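PDB 5ZB2: DNA repair protein RAD7 from Saccharomyces cerevisiae, which takes part in global genome nucleotide excision repair as a component of the complex that promotes removal of damage from nontranscribed DNA. Local coordinates for residues K77-S82 and T103-Q108; E157-N162 and L182-L187; R325-N330 and T349-G354. All coordinates share one frame; numbering follows the deposited sequence.

After the long helix 8-41, the leucine-rich repeat part of Rad7 runs as a solenoid of parallel strands and outer helices, and each contact joins the strands of two successive coils. Contact 1 closes the loop through helix 89-98 near the N-terminal end of the solenoid. With strand 130-134 lying between them, contact 2 then closes the loop through helix 168-178; the two centres lie about 13 Å apart. Contact 3 closes the loop through helix 337-341 toward the C-terminal end, its centre about 26 Å from that of contact 1 and about 25 Å from that of contact 2. The three loops follow in series, neither nesting nor crossing.

Contact 1. Residues K77-S82 and T103-Q108; sequences KRLTFS and TELSLQ
Glu104 lies alongside Arg78, its OE1 resting 3.3 Å from Arg78 CD, on the parallel strand pair of two successive coils of the leucine-rich repeat solenoid. The two side chains point the same way, but the guanidinium turns off: Arg78 NE stays 4.6 Å from Glu104 OE1, beyond a salt bridge, with the flat groups 65° apart. The touch is methylene against carboxylate, and the arginine is poorly ordered. An alanine in place of Glu104 would probably uncover the aliphatic part of Arg78 and leave its charge without the nearby carboxylate. Thr80 and Ser106 continue this face, OG1 of Thr80 being 3.9 Å from CB of Ser106. The opposite face is apolar. Leu79 CD2 meets Leu105 CD1 at 4.0 Å, and CG of Leu79 lies over one face of the Phe81 ring, toward its rim, while Phe71 packs edge-to-face with that ring. Asn51 of helix 50-59 hydrogen-bonds Thr80 N through OD1 and Arg78 O through ND2, on the side where a preceding strand would lie. Across the pair, Lys77 O accepts from N of both Thr103 and Glu104. At the far end, Gln108 bends back at chi2 (-67°), and its NE2 reaches Ser106 OG at 2.8 Å.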
loop_
_atom_site.group_PDB
_atom_site.type_symbol
_atom_site.label_atom_id
_atom_site.label_comp_id
_atom_site.label_asym_id
_atom_site.label_seq_id
_atom_site.Cartn_x
_atom_site.Cartn_y
_atom_site.Cartn_z
ATOM N N LYS A 77 -9.297 21.711 -2.066
ATOM C CA LYS A 77 -9.851 21.567 -0.723
ATOM C C LYS A 77 -11.098 20.701 -0.675
ATOM O O LYS A 77 -11.292 19.964 0.293
ATOM C CB LYS A 77 -10.173 22.948 -0.141
ATOM C CG LYS A 77 -8.939 23.805 0.118
ATOM C CD LYS A 77 -9.247 25.291 0.029
ATOM C CE LYS A 77 -10.198 25.746 1.123
ATOM N NZ LYS A 77 -9.579 25.662 2.475
ATOM N N ARG A 78 -11.947 20.767 -1.696
ATOM C CA ARG A 78 -13.183 19.997 -1.755
ATOM C C ARG A 78 -13.133 19.093 -2.978
ATOM O O ARG A 78 -13.076 19.580 -4.112
ATOM C CB ARG A 78 -14.400 20.921 -1.813
ATOM C CG ARG A 78 -14.484 21.899 -0.645
ATOM C CD ARG A 78 -15.674 22.835 -0.782
ATOM N NE ARG A 78 -15.597 23.650 -1.992
ATOM C CZ ARG A 78 -16.544 24.493 -2.394
ATOM N NH1 ARG A 78 -17.655 24.640 -1.683
ATOM N NH2 ARG A 78 -16.381 25.189 -3.510
ATOM N N LEU A 79 -13.152 17.783 -2.746
ATOM C CA LEU A 79 -13.078 16.790 -3.809
ATOM C C LEU A 79 -14.275 15.856 -3.718
ATOM O O LEU A 79 -14.619 15.381 -2.629
ATOM C CB LEU A 79 -11.774 15.986 -3.721
ATOM C CG LEU A 79 -11.612 14.861 -4.748
ATOM C CD1 LEU A 79 -11.588 15.413 -6.168
ATOM C CD2 LEU A 79 -10.353 14.054 -4.458
ATOM N N THR A 80 -14.896 15.588 -4.867
ATOM C CA THR A 80 -16.008 14.654 -4.980
ATOM C C THR A 80 -15.675 13.621 -6.046
ATOM O O THR A 80 -15.303 13.981 -7.166
ATOM C CB THR A 80 -17.315 15.381 -5.343
ATOM O OG1 THR A 80 -17.675 16.276 -4.287
ATOM C CG2 THR A 80 -18.457 14.393 -5.575
ATOM N N PHE A 81 -15.802 12.341 -5.688
ATOM C CA PHE A 81 -15.671 11.220 -6.621
ATOM C C PHE A 81 -17.022 10.523 -6.687
ATOM O O PHE A 81 -17.475 9.948 -5.691
ATOM C CB PHE A 81 -14.584 10.235 -6.175
ATOM C CG PHE A 81 -13.169 10.677 -6.464
ATOM C CD1 PHE A 81 -12.892 11.707 -7.350
ATOM C CD2 PHE A 81 -12.105 10.024 -5.855
ATOM C CE1 PHE A 81 -11.583 12.084 -7.610
ATOM C CE2 PHE A 81 -10.800 10.397 -6.113
ATOM C CZ PHE A 81 -10.538 11.428 -6.990
ATOM N N SER A 82 -17.661 10.559 -7.861
ATOM C CA SER A 82 -19.014 10.030 -7.998
ATOM C C SER A 82 -19.054 8.509 -8.116
ATOM O O SER A 82 -20.095 7.910 -7.826
ATOM C CB SER A 82 -19.701 10.657 -9.215
ATOM O OG SER A 82 -19.873 12.052 -9.031
ATOM N N THR A 103 -10.403 19.457 2.966
ATOM C CA THR A 103 -11.333 19.691 4.060
ATOM C C THR A 103 -12.664 18.986 3.868
ATOM O O THR A 103 -13.329 18.670 4.857
ATOM C CB THR A 103 -11.599 21.195 4.229
ATOM O OG1 THR A 103 -12.240 21.705 3.050
ATOM C CG2 THR A 103 -10.299 21.942 4.457
ATOM N N GLU A 104 -13.062 18.728 2.626
ATOM C CA GLU A 104 -14.312 18.051 2.315
ATOM C C GLU A 104 -14.029 16.974 1.285
ATOM O O GLU A 104 -13.398 17.247 0.258
ATOM C CB GLU A 104 -15.359 19.032 1.784
ATOM C CG GLU A 104 -15.543 20.258 2.667
ATOM C CD GLU A 104 -16.706 21.126 2.235
ATOM O OE1 GLU A 104 -17.322 20.828 1.186
ATOM O OE2 GLU A 104 -17.001 22.106 2.949
ATOM N N LEU A 105 -14.492 15.757 1.558
ATOM C CA LEU A 105 -14.251 14.624 0.676
ATOM C C LEU A 105 -15.520 13.797 0.568
ATOM O O LEU A 105 -16.129 13.448 1.584
ATOM C CB LEU A 105 -13.094 13.758 1.189
ATOM C CG LEU A 105 -12.710 12.558 0.319
ATOM C CD1 LEU A 105 -12.183 13.007 -1.035
ATOM C CD2 LEU A 105 -11.680 11.713 1.039
ATOM N N SER A 106 -15.916 13.493 -0.664
ATOM C CA SER A 106 -17.076 12.657 -0.931
ATOM C C SER A 106 -16.629 11.472 -1.771
ATOM O O SER A 106 -16.137 11.656 -2.891
ATOM C CB SER A 106 -18.171 13.446 -1.646
ATOM O OG SER A 106 -19.265 12.604 -1.964
ATOM N N LEU A 107 -16.804 10.266 -1.232
ATOM C CA LEU A 107 -16.421 9.018 -1.895
ATOM C C LEU A 107 -17.692 8.205 -2.118
ATOM O O LEU A 107 -18.192 7.553 -1.195
ATOM C CB LEU A 107 -15.400 8.244 -1.058
ATOM C CG LEU A 107 -14.122 9.000 -0.687
ATOM C CD1 LEU A 107 -13.209 8.162 0.209
ATOM C CD2 LEU A 107 -13.375 9.440 -1.939
ATOM N N GLN A 108 -18.213 8.244 -3.337
ATOM C CA GLN A 108 -19.458 7.569 -3.681
ATOM C C GLN A 108 -19.142 6.250 -4.378
ATOM O O GLN A 108 -18.311 6.206 -5.291
ATOM C CB GLN A 108 -20.325 8.456 -4.576
ATOM C CG GLN A 108 -20.602 9.852 -4.006
ATOM C CD GLN A 108 -21.471 9.823 -2.758
ATOM O OE1 GLN A 108 -22.587 9.305 -2.771
ATOM N NE2 GLN A 108 -20.958 10.385 -1.671
#

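Contact 2. Residues E157-N162 and L182-L187; sequences EFHISN and LVSLGL
Ser184 OG is gripped from two residues of the adjacent strand: it donates to Glu157 OE2 and accepts from His159 NE2, both at 2.8 Å. Ser184 OG lies close to the imidazole plane, at the ring edge, with the N-H pointing almost straight at it (168°), whereas the carboxylate receives the hydroxyl on its anti lone pair. This chain of hydrogen bonds puts a hydrogen on NE2 and helps to fix the rotation of the His159 ring. The ring can lie flat over the next strand because Gly186 carries no side chain: Gly186 N sits over the centre of the His159 ring, 3.5 Å above its plane, and the CA atoms of His159 and Gly186 come to 4.0 Å. Glu157 CG, anti to the backbone N (chi1 -180°), brings the carboxylate alongside the serine, and OE1 is held in turn by Ser130 OG. Below runs the parallel ladder, with Gly186 N bonded to Phe158 O at 2.9 Å. The pair belongs to the leucine-rich repeat solenoid: strand 130-134 flanks it before and strand 210-214 after, while Phe158 touches Phe147 and meets the Phe148 ring edge-to-face, both of helix 141-150, and also touches Leu174 of helix 168-178.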
loop_
_atom_site.group_PDB
_atom_site.type_symbol
_atom_site.label_atom_id
_atom_site.label_comp_id
_atom_site.label_asym_id
_atom_site.label_seq_id
_atom_site.Cartn_x
_atom_site.Cartn_y
_atom_site.Cartn_z
ATOM N N GLU A 157 -19.454 17.371 9.239
ATOM C CA GLU A 157 -20.396 16.885 8.237
ATOM C C GLU A 157 -20.119 15.413 7.980
ATOM O O GLU A 157 -18.995 15.044 7.626
ATOM C CB GLU A 157 -20.279 17.693 6.940
ATOM C CG GLU A 157 -21.229 17.259 5.851
ATOM C CD GLU A 157 -21.330 18.273 4.729
ATOM O OE1 GLU A 157 -20.280 18.635 4.155
ATOM O OE2 GLU A 157 -22.458 18.717 4.427
ATOM N N PHE A 158 -21.136 14.574 8.162
ATOM C CA PHE A 158 -20.996 13.140 7.937
ATOM C C PHE A 158 -22.260 12.615 7.278
ATOM O O PHE A 158 -23.356 12.746 7.835
ATOM C CB PHE A 158 -20.721 12.395 9.247
ATOM C CG PHE A 158 -20.419 10.933 9.060
ATOM C CD1 PHE A 158 -19.224 10.526 8.483
ATOM C CD2 PHE A 158 -21.328 9.966 9.457
ATOM C CE1 PHE A 158 -18.942 9.185 8.304
ATOM C CE2 PHE A 158 -21.050 8.617 9.280
ATOM C CZ PHE A 158 -19.854 8.230 8.706
ATOM N N HIS A 159 -22.100 12.038 6.087
ATOM C CA HIS A 159 -23.165 11.335 5.382
ATOM C C HIS A 159 -22.659 9.945 5.030
ATOM O O HIS A 159 -21.592 9.810 4.423
ATOM C CB HIS A 159 -23.586 12.078 4.108
ATOM C CG HIS A 159 -24.146 13.443 4.357
ATOM N ND1 HIS A 159 -25.416 13.809 3.962
ATOM C CD2 HIS A 159 -23.613 14.531 4.962
ATOM C CE1 HIS A 159 -25.641 15.063 4.314
ATOM N NE2 HIS A 159 -24.563 15.524 4.923
ATOM N N ILE A 160 -23.412 8.917 5.424
ATOM C CA ILE A 160 -23.094 7.537 5.077
ATOM C C ILE A 160 -24.341 6.873 4.507
ATOM O O ILE A 160 -25.460 7.129 4.966
ATOM C CB ILE A 160 -22.551 6.748 6.287
ATOM C CG1 ILE A 160 -22.283 5.294 5.877
ATOM C CG2 ILE A 160 -23.520 6.829 7.462
ATOM C CD1 ILE A 160 -21.474 4.522 6.875
ATOM N N SER A 161 -24.144 6.005 3.514
ATOM C CA SER A 161 -25.259 5.377 2.822
ATOM C C SER A 161 -24.885 3.960 2.403
ATOM O O SER A 161 -23.710 3.631 2.219
ATOM C CB SER A 161 -25.678 6.186 1.589
ATOM O OG SER A 161 -25.929 7.538 1.925
ATOM N N ASN A 162 -25.916 3.124 2.258
ATOM C CA ASN A 162 -25.816 1.816 1.609
ATOM C C ASN A 162 -24.798 0.899 2.297
ATOM O O ASN A 162 -23.818 0.451 1.697
ATOM C CB ASN A 162 -25.482 1.983 0.123
ATOM C CG ASN A 162 -26.685 2.393 -0.693
ATOM O OD1 ASN A 162 -27.749 1.791 -0.585
ATOM N ND2 ASN A 162 -26.529 3.431 -1.503
ATOM N N LEU A 182 -21.387 18.314 14.813
ATOM C CA LEU A 182 -22.072 18.117 13.542
ATOM C C LEU A 182 -22.989 19.292 13.222
ATOM O O LEU A 182 -23.822 19.691 14.043
ATOM C CB LEU A 182 -22.886 16.825 13.576
ATOM C CG LEU A 182 -22.112 15.505 13.578
ATOM C CD1 LEU A 182 -23.061 14.355 13.848
ATOM C CD2 LEU A 182 -21.376 15.298 12.254
ATOM N N VAL A 183 -22.834 19.843 12.019
ATOM C CA VAL A 183 -23.807 20.763 11.442
ATOM C C VAL A 183 -24.505 20.171 10.232
ATOM O O VAL A 183 -25.404 20.817 9.671
ATOM C CB VAL A 183 -23.159 22.113 11.076
ATOM C CG1 VAL A 183 -22.743 22.859 12.335
ATOM C CG2 VAL A 183 -21.970 21.911 10.150
ATOM N N SER A 184 -24.128 18.962 9.814
ATOM C CA SER A 184 -24.720 18.309 8.652
ATOM C C SER A 184 -24.630 16.801 8.843
ATOM O O SER A 184 -23.559 16.282 9.174
ATOM C CB SER A 184 -24.009 18.735 7.365
ATOM O OG SER A 184 -24.401 17.932 6.266
ATOM N N LEU A 185 -25.753 16.107 8.648
ATOM C CA LEU A 185 -25.834 14.674 8.900
ATOM C C LEU A 185 -26.702 14.005 7.843
ATOM O O LEU A 185 -27.791 14.491 7.518
ATOM C CB LEU A 185 -26.409 14.383 10.292
ATOM C CG LEU A 185 -26.616 12.905 10.636
ATOM C CD1 LEU A 185 -25.278 12.167 10.729
ATOM C CD2 LEU A 185 -27.397 12.772 11.931
ATOM N N GLY A 186 -26.217 12.880 7.322
ATOM C CA GLY A 186 -26.961 12.098 6.356
ATOM C C GLY A 186 -27.008 10.624 6.704
ATOM O O GLY A 186 -25.977 10.014 7.009
ATOM N N LEU A 187 -28.206 10.044 6.666
ATOM C CA LEU A 187 -28.421 8.629 6.971
ATOM C C LEU A 187 -29.367 8.080 5.917
ATOM O O LEU A 187 -30.560 8.402 5.930
ATOM C CB LEU A 187 -29.002 8.440 8.375
ATOM C CG LEU A 187 -28.199 9.053 9.526
ATOM C CD1 LEU A 187 -28.997 9.033 10.832
ATOM C CD2 LEU A 187 -26.878 8.319 9.693
#

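Contact 3. Residues R325-N330 and T349-G354; sequences RSLNLN and TYLDLG
Asp352 OD1 collects two donors just past the strand ends, tying neighbouring turns together. Asn330 ND2 reaches it across the contact at 3.2 Å, on the syn side and 28° out of the carboxylate plane, with the amide turned nearly perpendicular (86°) to the carboxylate. Gly354 N supplies the second bond at 3.0 Å, which makes an Asx turn. Asn328 repeats the motif one coil earlier, its OD1 accepting from Asn330 N at 2.8 Å; CG anti to the backbone N (chi1 -176°) places the amide for this. Leu327 and Leu329, like Leu351 and Leu353, are the Leu-x-Leu pairs of the leucine-rich repeat strands, with Asn328 and Asp352 at the middle position. A water is held by Asp352 OD2 at 2.7 Å and weakly by Asn328 ND2. At the strand starts, Arg325 O takes three donors: Thr349 N, Thr349 OG1 and Tyr350 N. The leucines pair, Leu327 CB meeting Leu351 CD1 at 3.9 Å and Leu329 CD1 meeting Leu353 CD2 at 3.7 Å. These leucines line the solenoid core, where Phe340 of helix 337-341 touches Leu329 and Leu353, and Leu343 touches Leu327 and Leu351; strands 298-300 and 376-378 flank the pair before and after.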
loop_
_atom_site.group_PDB
_atom_site.type_symbol
_atom_site.label_atom_id
_atom_site.label_comp_id
_atom_site.label_asym_id
_atom_site.label_seq_id
_atom_site.Cartn_x
_atom_site.Cartn_y
_atom_site.Cartn_z
ATOM N N ARG A 325 -34.492 26.019 -9.154
ATOM C CA ARG A 325 -33.755 25.580 -10.332
ATOM C C ARG A 325 -34.130 24.179 -10.790
ATOM O O ARG A 325 -34.009 23.879 -11.980
ATOM C CB ARG A 325 -32.243 25.623 -10.066
ATOM C CG ARG A 325 -31.755 26.911 -9.406
ATOM C CD ARG A 325 -32.162 28.148 -10.187
ATOM N NE ARG A 325 -31.900 29.381 -9.446
ATOM C CZ ARG A 325 -30.829 30.156 -9.605
ATOM N NH1 ARG A 325 -29.888 29.848 -10.489
ATOM N NH2 ARG A 325 -30.703 31.253 -8.874
ATOM N N SER A 326 -34.577 23.316 -9.876
ATOM C CA SER A 326 -35.104 22.007 -10.234
ATOM C C SER A 326 -36.292 21.695 -9.337
ATOM O O SER A 326 -36.274 21.997 -8.140
ATOM C CB SER A 326 -34.041 20.905 -10.112
ATOM O OG SER A 326 -33.593 20.760 -8.781
ATOM N N LEU A 327 -37.323 21.091 -9.926
ATOM C CA LEU A 327 -38.562 20.782 -9.225
ATOM C C LEU A 327 -39.040 19.411 -9.669
ATOM O O LEU A 327 -39.093 19.131 -10.871
ATOM C CB LEU A 327 -39.633 21.840 -9.513
ATOM C CG LEU A 327 -40.983 21.671 -8.812
ATOM C CD1 LEU A 327 -40.852 21.904 -7.314
ATOM C CD2 LEU A 327 -42.007 22.617 -9.413
ATOM N N ASN A 328 -39.393 18.562 -8.707
ATOM C CA ASN A 328 -39.787 17.182 -8.975
ATOM C C ASN A 328 -41.210 16.969 -8.475
ATOM O O ASN A 328 -41.448 16.934 -7.264
ATOM C CB ASN A 328 -38.820 16.205 -8.306
ATOM C CG ASN A 328 -39.123 14.756 -8.636
ATOM O OD1 ASN A 328 -40.245 14.404 -9.011
ATOM N ND2 ASN A 328 -38.120 13.900 -8.486
ATOM N N LEU A 329 -42.149 16.813 -9.411
ATOM C CA LEU A 329 -43.551 16.547 -9.106
ATOM C C LEU A 329 -43.958 15.128 -9.487
ATOM O O LEU A 329 -45.151 14.847 -9.653
ATOM C CB LEU A 329 -44.443 17.560 -9.824
ATOM C CG LEU A 329 -44.109 19.037 -9.588
ATOM C CD1 LEU A 329 -44.932 19.908 -10.518
ATOM C CD2 LEU A 329 -44.341 19.443 -8.131
ATOM N N ASN A 330 -42.988 14.228 -9.609
ATOM C CA ASN A 330 -43.231 12.895 -10.142
ATOM C C ASN A 330 -44.310 12.167 -9.354
ATOM O O ASN A 330 -44.254 12.082 -8.124
ATOM C CB ASN A 330 -41.928 12.095 -10.113
ATOM C CG ASN A 330 -42.056 10.736 -10.769
ATOM O OD1 ASN A 330 -42.750 9.849 -10.272
ATOM N ND2 ASN A 330 -41.362 10.560 -11.881
ATOM N N THR A 349 -34.649 25.086 -14.449
ATOM C CA THR A 349 -33.978 24.402 -15.549
ATOM C C THR A 349 -34.386 22.946 -15.709
ATOM O O THR A 349 -34.353 22.438 -16.833
ATOM C CB THR A 349 -32.452 24.456 -15.371
ATOM O OG1 THR A 349 -32.066 23.629 -14.266
ATOM C CG2 THR A 349 -31.987 25.884 -15.123
ATOM N N TYR A 350 -34.768 22.265 -14.627
ATOM C CA TYR A 350 -35.158 20.862 -14.675
ATOM C C TYR A 350 -36.513 20.682 -14.007
ATOM O O TYR A 350 -36.761 21.232 -12.930
ATOM C CB TYR A 350 -34.117 19.968 -13.982
ATOM C CG TYR A 350 -34.516 18.510 -13.931
ATOM C CD1 TYR A 350 -34.276 17.664 -15.008
ATOM C CD2 TYR A 350 -35.137 17.979 -12.809
ATOM C CE1 TYR A 350 -34.643 16.330 -14.968
ATOM C CE2 TYR A 350 -35.510 16.646 -12.759
ATOM C CZ TYR A 350 -35.259 15.827 -13.841
ATOM O OH TYR A 350 -35.626 14.500 -13.798
ATOM N N LEU A 351 -37.382 19.895 -14.639
ATOM C CA LEU A 351 -38.727 19.660 -14.122
ATOM C C LEU A 351 -39.107 18.211 -14.381
ATOM O O LEU A 351 -39.168 17.779 -15.536
ATOM C CB LEU A 351 -39.737 20.612 -14.771
ATOM C CG LEU A 351 -41.194 20.503 -14.308
ATOM C CD1 LEU A 351 -41.337 20.830 -12.824
ATOM C CD2 LEU A 351 -42.085 21.408 -15.144
ATOM N N ASP A 352 -39.368 17.466 -13.308
ATOM C CA ASP A 352 -39.735 16.056 -13.391
ATOM C C ASP A 352 -41.251 15.948 -13.267
ATOM O O ASP A 352 -41.808 16.160 -12.184
ATOM C CB ASP A 352 -39.031 15.250 -12.300
ATOM C CG ASP A 352 -39.285 13.753 -12.408
ATOM O OD1 ASP A 352 -40.232 13.342 -13.113
ATOM O OD2 ASP A 352 -38.538 12.984 -11.772
ATOM N N LEU A 353 -41.917 15.620 -14.376
ATOM C CA LEU A 353 -43.364 15.438 -14.396
ATOM C C LEU A 353 -43.754 13.998 -14.700
ATOM O O LEU A 353 -44.866 13.747 -15.178
ATOM C CB LEU A 353 -44.007 16.382 -15.411
ATOM C CG LEU A 353 -43.759 17.874 -15.190
ATOM C CD1 LEU A 353 -44.406 18.684 -16.296
ATOM C CD2 LEU A 353 -44.273 18.329 -13.826
ATOM N N GLY A 354 -42.866 13.049 -14.425
ATOM C CA GLY A 354 -43.149 11.653 -14.681
ATOM C C GLY A 354 -44.374 11.160 -13.944
ATOM O O GLY A 354 -44.500 11.348 -12.730
HETATM O O HOH W 1 -38.344 10.882 -10.018
#